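Long-range contacts in histidine utilization repressor (Pseudomonas syringae pv. tomato, PDB 2PKH), which probably represses the histidine utilization genes by binding the hutP region of their operon when inducer is absent, the chain here being its C-terminal UTRA domain: residues 13-18 with 37-42; 56-61 with 127-132. All blocks are in the same frame, centred on the assembly; numbering follows the deposited sequence.

Interaction 1: 13-18 with 37-42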
loop_
_atom_site.group_PDB
_atom_site.type_symbol
_atom_site.label_atom_id
_atom_site.label_comp_id
_atom_site.label_asym_id
_atom_site.label_seq_id
_atom_site.Cartn_x
_atom_site.Cartn_y
_atom_site.Cartn_z
ATOM N N VAL B 13 -11.341 -18.713 21.053
ATOM C CA VAL B 13 -12.329 -19.145 20.040
ATOM C C VAL B 13 -13.699 -19.199 20.743
ATOM O O VAL B 13 -13.861 -19.919 21.756
ATOM C CB VAL B 13 -11.872 -20.515 19.475
ATOM C CG1 VAL B 13 -12.760 -21.021 18.361
ATOM C CG2 VAL B 13 -10.441 -20.353 18.998
HETATM N N MSE B 14 -14.661 -18.435 20.255
HETATM C CA MSE B 14 -16.040 -18.450 20.807
HETATM C C MSE B 14 -16.953 -19.345 19.936
HETATM O O MSE B 14 -17.847 -19.946 20.461
HETATM C CB MSE B 14 -16.706 -17.058 20.864
HETATM C CG MSE B 14 -15.828 -15.855 21.475
HETATM SE SE MSE B 14 -15.339 -16.379 23.311
HETATM C CE MSE B 14 -17.068 -16.062 24.123
ATOM N N VAL B 15 -16.746 -19.329 18.608
ATOM C CA VAL B 15 -17.555 -20.051 17.623
ATOM C C VAL B 15 -16.643 -20.780 16.652
ATOM O O VAL B 15 -15.618 -20.270 16.173
ATOM C CB VAL B 15 -18.535 -19.078 16.877
ATOM C CG1 VAL B 15 -19.328 -19.769 15.808
ATOM C CG2 VAL B 15 -19.465 -18.472 17.884
ATOM N N LEU B 16 -16.931 -22.044 16.448
ATOM C CA LEU B 16 -16.317 -22.838 15.353
ATOM C C LEU B 16 -17.313 -23.945 14.919
ATOM O O LEU B 16 -17.388 -24.993 15.558
ATOM C CB LEU B 16 -14.983 -23.468 15.799
ATOM C CG LEU B 16 -14.149 -24.153 14.676
ATOM C CD1 LEU B 16 -13.626 -23.241 13.613
ATOM C CD2 LEU B 16 -12.996 -24.876 15.340
ATOM N N LYS B 17 -17.991 -23.703 13.788
ATOM C CA LYS B 17 -19.205 -24.508 13.385
ATOM C C LYS B 17 -19.528 -24.405 11.923
ATOM O O LYS B 17 -19.185 -23.416 11.245
ATOM C CB LYS B 17 -20.426 -24.086 14.183
ATOM C CG LYS B 17 -21.071 -22.762 13.854
ATOM C CD LYS B 17 -21.899 -22.331 15.065
ATOM C CE LYS B 17 -22.599 -20.929 14.951
ATOM N NZ LYS B 17 -23.778 -21.171 14.065
ATOM N N GLU B 18 -20.192 -25.448 11.419
ATOM C CA GLU B 18 -20.738 -25.398 10.098
ATOM C C GLU B 18 -22.132 -24.829 10.209
ATOM O O GLU B 18 -22.837 -25.131 11.172
ATOM C CB GLU B 18 -20.839 -26.845 9.633
ATOM C CG GLU B 18 -21.164 -27.003 8.236
ATOM C CD GLU B 18 -21.192 -28.502 7.865
ATOM O OE1 GLU B 18 -20.266 -29.294 8.231
ATOM O OE2 GLU B 18 -22.162 -28.858 7.225
ATOM N N VAL B 37 -21.224 -23.466 5.026
ATOM C CA VAL B 37 -20.022 -22.660 5.141
ATOM C C VAL B 37 -19.480 -22.963 6.530
ATOM O O VAL B 37 -20.226 -23.442 7.407
ATOM C CB VAL B 37 -20.280 -21.131 5.047
ATOM C CG1 VAL B 37 -20.788 -20.730 3.653
ATOM C CG2 VAL B 37 -21.162 -20.615 6.178
ATOM N N PHE B 38 -18.205 -22.696 6.745
ATOM C CA PHE B 38 -17.645 -22.786 8.121
ATOM C C PHE B 38 -17.501 -21.419 8.722
ATOM O O PHE B 38 -17.249 -20.463 7.999
ATOM C CB PHE B 38 -16.279 -23.486 8.101
ATOM C CG PHE B 38 -16.308 -24.860 7.522
ATOM C CD1 PHE B 38 -17.350 -25.741 7.839
ATOM C CD2 PHE B 38 -15.236 -25.316 6.758
ATOM C CE1 PHE B 38 -17.338 -27.064 7.403
ATOM C CE2 PHE B 38 -15.216 -26.635 6.310
ATOM C CZ PHE B 38 -16.273 -27.518 6.621
ATOM N N HIS B 39 -17.708 -21.316 10.027
ATOM C CA HIS B 39 -17.859 -20.014 10.673
ATOM C C HIS B 39 -17.023 -20.065 11.973
ATOM O O HIS B 39 -17.253 -20.925 12.807
ATOM C CB HIS B 39 -19.351 -19.794 11.024
ATOM C CG HIS B 39 -19.613 -18.513 11.748
ATOM N ND1 HIS B 39 -20.765 -18.270 12.461
ATOM C CD2 HIS B 39 -18.805 -17.461 11.980
ATOM C CE1 HIS B 39 -20.670 -17.106 13.063
ATOM N NE2 HIS B 39 -19.508 -16.572 12.751
ATOM N N SER B 40 -16.067 -19.151 12.127
ATOM C CA SER B 40 -15.362 -19.019 13.325
ATOM C C SER B 40 -15.560 -17.574 13.881
ATOM O O SER B 40 -15.605 -16.611 13.122
ATOM C CB SER B 40 -13.833 -19.353 13.148
ATOM O OG SER B 40 -13.190 -18.477 12.179
ATOM N N LEU B 41 -15.662 -17.455 15.195
ATOM C CA LEU B 41 -15.633 -16.117 15.859
ATOM C C LEU B 41 -14.580 -16.222 16.946
ATOM O O LEU B 41 -14.684 -17.051 17.871
ATOM C CB LEU B 41 -17.018 -15.728 16.451
ATOM C CG LEU B 41 -17.039 -14.203 16.771
ATOM C CD1 LEU B 41 -18.527 -13.737 16.707
ATOM C CD2 LEU B 41 -16.412 -14.031 18.050
ATOM N N ILE B 42 -13.517 -15.403 16.816
ATOM C CA ILE B 42 -12.395 -15.447 17.734
ATOM C C ILE B 42 -12.131 -14.050 18.305
ATOM O O ILE B 42 -12.278 -13.091 17.577
ATOM C CB ILE B 42 -11.094 -15.889 17.010
ATOM C CG1 ILE B 42 -11.297 -17.300 16.373
ATOM C CG2 ILE B 42 -9.918 -15.947 18.036
ATOM C CD1 ILE B 42 -10.038 -17.832 15.624
#

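Interaction 2: 56-61 with 127-132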
loop_
_atom_site.group_PDB
_atom_site.type_symbol
_atom_site.label_atom_id
_atom_site.label_comp_id
_atom_site.label_asym_id
_atom_site.label_seq_id
_atom_site.Cartn_x
_atom_site.Cartn_y
_atom_site.Cartn_z
ATOM N N ARG B 56 -15.523 -14.705 10.952
ATOM C CA ARG B 56 -14.980 -15.157 9.669
ATOM C C ARG B 56 -15.790 -16.283 9.108
ATOM O O ARG B 56 -16.112 -17.223 9.835
ATOM C CB ARG B 56 -13.499 -15.652 9.840
ATOM C CG ARG B 56 -12.882 -16.228 8.523
ATOM C CD ARG B 56 -11.348 -16.386 8.582
ATOM N NE ARG B 56 -10.596 -15.137 8.840
ATOM C CZ ARG B 56 -10.250 -14.235 7.924
ATOM N NH1 ARG B 56 -10.630 -14.366 6.650
ATOM N NH2 ARG B 56 -9.575 -13.149 8.314
ATOM N N PHE B 57 -16.070 -16.222 7.832
ATOM C CA PHE B 57 -16.782 -17.311 7.156
ATOM C C PHE B 57 -15.952 -17.851 5.992
ATOM O O PHE B 57 -15.261 -17.058 5.316
ATOM C CB PHE B 57 -18.126 -16.763 6.643
ATOM C CG PHE B 57 -18.967 -16.132 7.738
ATOM C CD1 PHE B 57 -20.030 -16.824 8.327
ATOM C CD2 PHE B 57 -18.639 -14.828 8.216
ATOM C CE1 PHE B 57 -20.757 -16.224 9.371
ATOM C CE2 PHE B 57 -19.356 -14.247 9.246
ATOM C CZ PHE B 57 -20.390 -14.984 9.858
ATOM N N VAL B 58 -16.063 -19.178 5.734
ATOM C CA VAL B 58 -15.114 -19.914 4.889
ATOM C C VAL B 58 -15.879 -20.918 4.071
ATOM O O VAL B 58 -16.767 -21.634 4.549
ATOM C CB VAL B 58 -13.983 -20.652 5.712
ATOM C CG1 VAL B 58 -13.054 -21.407 4.799
ATOM C CG2 VAL B 58 -13.207 -19.680 6.698
ATOM N N ASN B 59 -15.548 -20.916 2.802
ATOM C CA ASN B 59 -16.151 -21.811 1.878
ATOM C C ASN B 59 -15.660 -23.197 2.249
ATOM O O ASN B 59 -14.446 -23.473 2.188
ATOM C CB ASN B 59 -15.697 -21.507 0.445
ATOM C CG ASN B 59 -16.035 -22.653 -0.470
ATOM O OD1 ASN B 59 -15.143 -23.370 -0.881
ATOM N ND2 ASN B 59 -17.338 -22.931 -0.651
ATOM N N ALA B 60 -16.587 -23.994 2.721
ATOM C CA ALA B 60 -16.331 -25.400 3.073
ATOM C C ALA B 60 -15.620 -26.246 1.976
ATOM O O ALA B 60 -14.858 -27.142 2.312
ATOM C CB ALA B 60 -17.625 -26.018 3.508
ATOM N N GLN B 61 -15.837 -25.951 0.681
ATOM C CA GLN B 61 -15.204 -26.751 -0.390
ATOM C C GLN B 61 -13.730 -26.473 -0.523
ATOM O O GLN B 61 -13.015 -27.367 -0.906
ATOM C CB GLN B 61 -15.829 -26.511 -1.771
ATOM C CG GLN B 61 -17.334 -26.364 -1.764
ATOM C CD GLN B 61 -18.060 -27.676 -1.677
ATOM O OE1 GLN B 61 -18.164 -28.428 -2.669
ATOM N NE2 GLN B 61 -18.611 -27.961 -0.501
ATOM N N PRO B 127 -14.035 -17.034 -4.239
ATOM C CA PRO B 127 -13.969 -16.439 -2.890
ATOM C C PRO B 127 -13.673 -17.544 -1.921
ATOM O O PRO B 127 -14.244 -18.657 -2.052
ATOM C CB PRO B 127 -15.394 -15.940 -2.647
ATOM C CG PRO B 127 -15.967 -15.767 -4.011
ATOM C CD PRO B 127 -15.419 -16.983 -4.753
ATOM N N VAL B 128 -12.732 -17.303 -1.028
ATOM C CA VAL B 128 -12.349 -18.312 -0.087
ATOM C C VAL B 128 -13.006 -18.011 1.254
ATOM O O VAL B 128 -13.469 -18.933 1.972
ATOM C CB VAL B 128 -10.803 -18.316 0.113
ATOM C CG1 VAL B 128 -10.394 -19.154 1.354
ATOM C CG2 VAL B 128 -10.031 -18.829 -1.156
ATOM N N THR B 129 -12.984 -16.724 1.614
ATOM C CA THR B 129 -13.367 -16.346 2.954
ATOM C C THR B 129 -13.849 -14.870 3.006
ATOM O O THR B 129 -13.470 -14.065 2.158
ATOM C CB THR B 129 -12.173 -16.606 3.945
ATOM O OG1 THR B 129 -12.593 -16.293 5.271
ATOM C CG2 THR B 129 -10.913 -15.728 3.548
ATOM N N ALA B 130 -14.726 -14.543 3.951
ATOM C CA ALA B 130 -15.158 -13.173 4.183
ATOM C C ALA B 130 -15.146 -12.979 5.684
ATOM O O ALA B 130 -15.535 -13.906 6.435
ATOM C CB ALA B 130 -16.570 -12.968 3.622
ATOM N N ALA B 131 -14.678 -11.814 6.162
ATOM C CA ALA B 131 -14.533 -11.608 7.621
ATOM C C ALA B 131 -15.046 -10.228 7.999
ATOM O O ALA B 131 -14.908 -9.280 7.230
ATOM C CB ALA B 131 -13.053 -11.771 8.085
ATOM N N ARG B 132 -15.508 -10.095 9.214
ATOM C CA ARG B 132 -15.982 -8.811 9.714
ATOM C C ARG B 132 -15.135 -8.603 10.919
ATOM O O ARG B 132 -15.160 -9.412 11.853
ATOM C CB ARG B 132 -17.461 -8.945 10.134
ATOM C CG ARG B 132 -18.106 -7.664 10.626
ATOM C CD ARG B 132 -19.527 -7.933 11.089
ATOM N NE ARG B 132 -20.186 -6.638 11.292
ATOM C CZ ARG B 132 -20.234 -6.034 12.460
ATOM N NH1 ARG B 132 -19.707 -6.636 13.516
ATOM N NH2 ARG B 132 -20.819 -4.846 12.588
#

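Interaction 1: 13-18 with 37-42
Strands 13-18 and 37-42 run antiparallel, their axes 4.4 Å apart at closest and 178° between their directions, with paired backbone bonds at Val-15/Leu-41 and Lys-17/His-39. The ladder slips by one residue at Met-14 and Val-15, a classic beta bulge: both amides point at Leu-41 O, Met-14 N at 2.8 Å nearly along the C=O axis and Val-15 N at 3.2 Å on a lone pair. On one side of the sheet Val-15, Lys-17, His-39 and Leu-41 gather. Val-15 CG1, anti to its backbone N, sits over a face of the His-39 imidazole, 4.1 Å from the ring centroid, a CH-pi contact, while Val-15 CB packs on Leu-41 CB at 3.7 Å. Strand 9-20 is an outermost strand of the UTRA domain's antiparallel sheet within this chain. His-39 is gripped at both nitrogens, ND1 by Glu-19 and NE2 by Asp-55; Glu-19 also pairs with Lys-17 NZ. A carboxylate at each nitrogen would favour a protonated ring, which the nearby lysine would oppose. On the reverse side Glu-18, extended beyond CG, runs alongside Phe-38 and brings OE1 to the ring edge, 3.8 Å from Phe-38 CE1; its other oxygen bridges to Arg-36.

Interaction 2: 56-61 with 127-132
Backbone hydrogen bonds join 56-61 and 127-132 as neighbouring antiparallel strands, their axes within 4.6 Å. Phe-57 and Ala-130 form the hydrogen-bonded pair: Phe-57 N reaches Ala-130 O at 2.8 Å, nearly along the C=O axis, and Ala-130 N returns to Phe-57 O at 2.9 Å in the carbonyl plane. Asn-59 N adds a nearly straight bond to Val-128 O, 3.0 Å long.

Side-chain polar bonds centre on Thr-129 OG1, which lies anti to its own backbone N. It donates to Phe-57 O at 2.8 Å from above the carbonyl plane, making that oxygen a double acceptor, and receives Arg-56 NH1 at 3.1 Å. The threonine hydroxyl thus relays between guanidinium and backbone in a buried setting. Arg-56 leaves its strand with CG anti to N and then bends at chi3 (-59°), which carries its head across the neighbouring strand; Thr-129 OG1 lies in the guanidinium plane, and Glu-54 holds NE in a salt bridge, so the head is fixed from two directions.

These strands are adjacent in the antiparallel sheet of the UTRA domain, and helix 76-83 covers the side bearing Val-58 and Thr-129 through Leu-80. A classic bulge at Val-128 and Thr-129, both opposite Thr-121, interrupts the regular pairing with the next strand.

Van der Waals contacts are made largely to polar groups: Ala-131 CB lies over one guanidinium face, 3.7 Å from Arg-56 CZ, and Val-58 CG2 lies alongside Thr-129, 3.7 Å from OG1. On the reverse side the Phe-57 ring turns its edge to Ala-130 O, while Arg-25 makes a cation-pi contact with it.

Interactions 1 and 2 lie in one antiparallel sheet, their centres about 11 Å apart, and follow in series along the chain: 13-18 with 37-42 closes before 56-61 with 127-132 opens. Strands 36-46 and 49-59, consecutive in sequence and adjacent in the sheet, join them through probable backbone hydrogen bonds, Phe-38 N to Val-58 O (2.8 Å) and Ser-40 O to Arg-56 N (2.9 Å). The rings of His-39 and Phe-57 stack across the same seam. The four neighbouring strands, ordered 9-20, 36-46, 49-59, 126-136, thereby tie an outermost strand of this chain to the middle of the UTRA sheet.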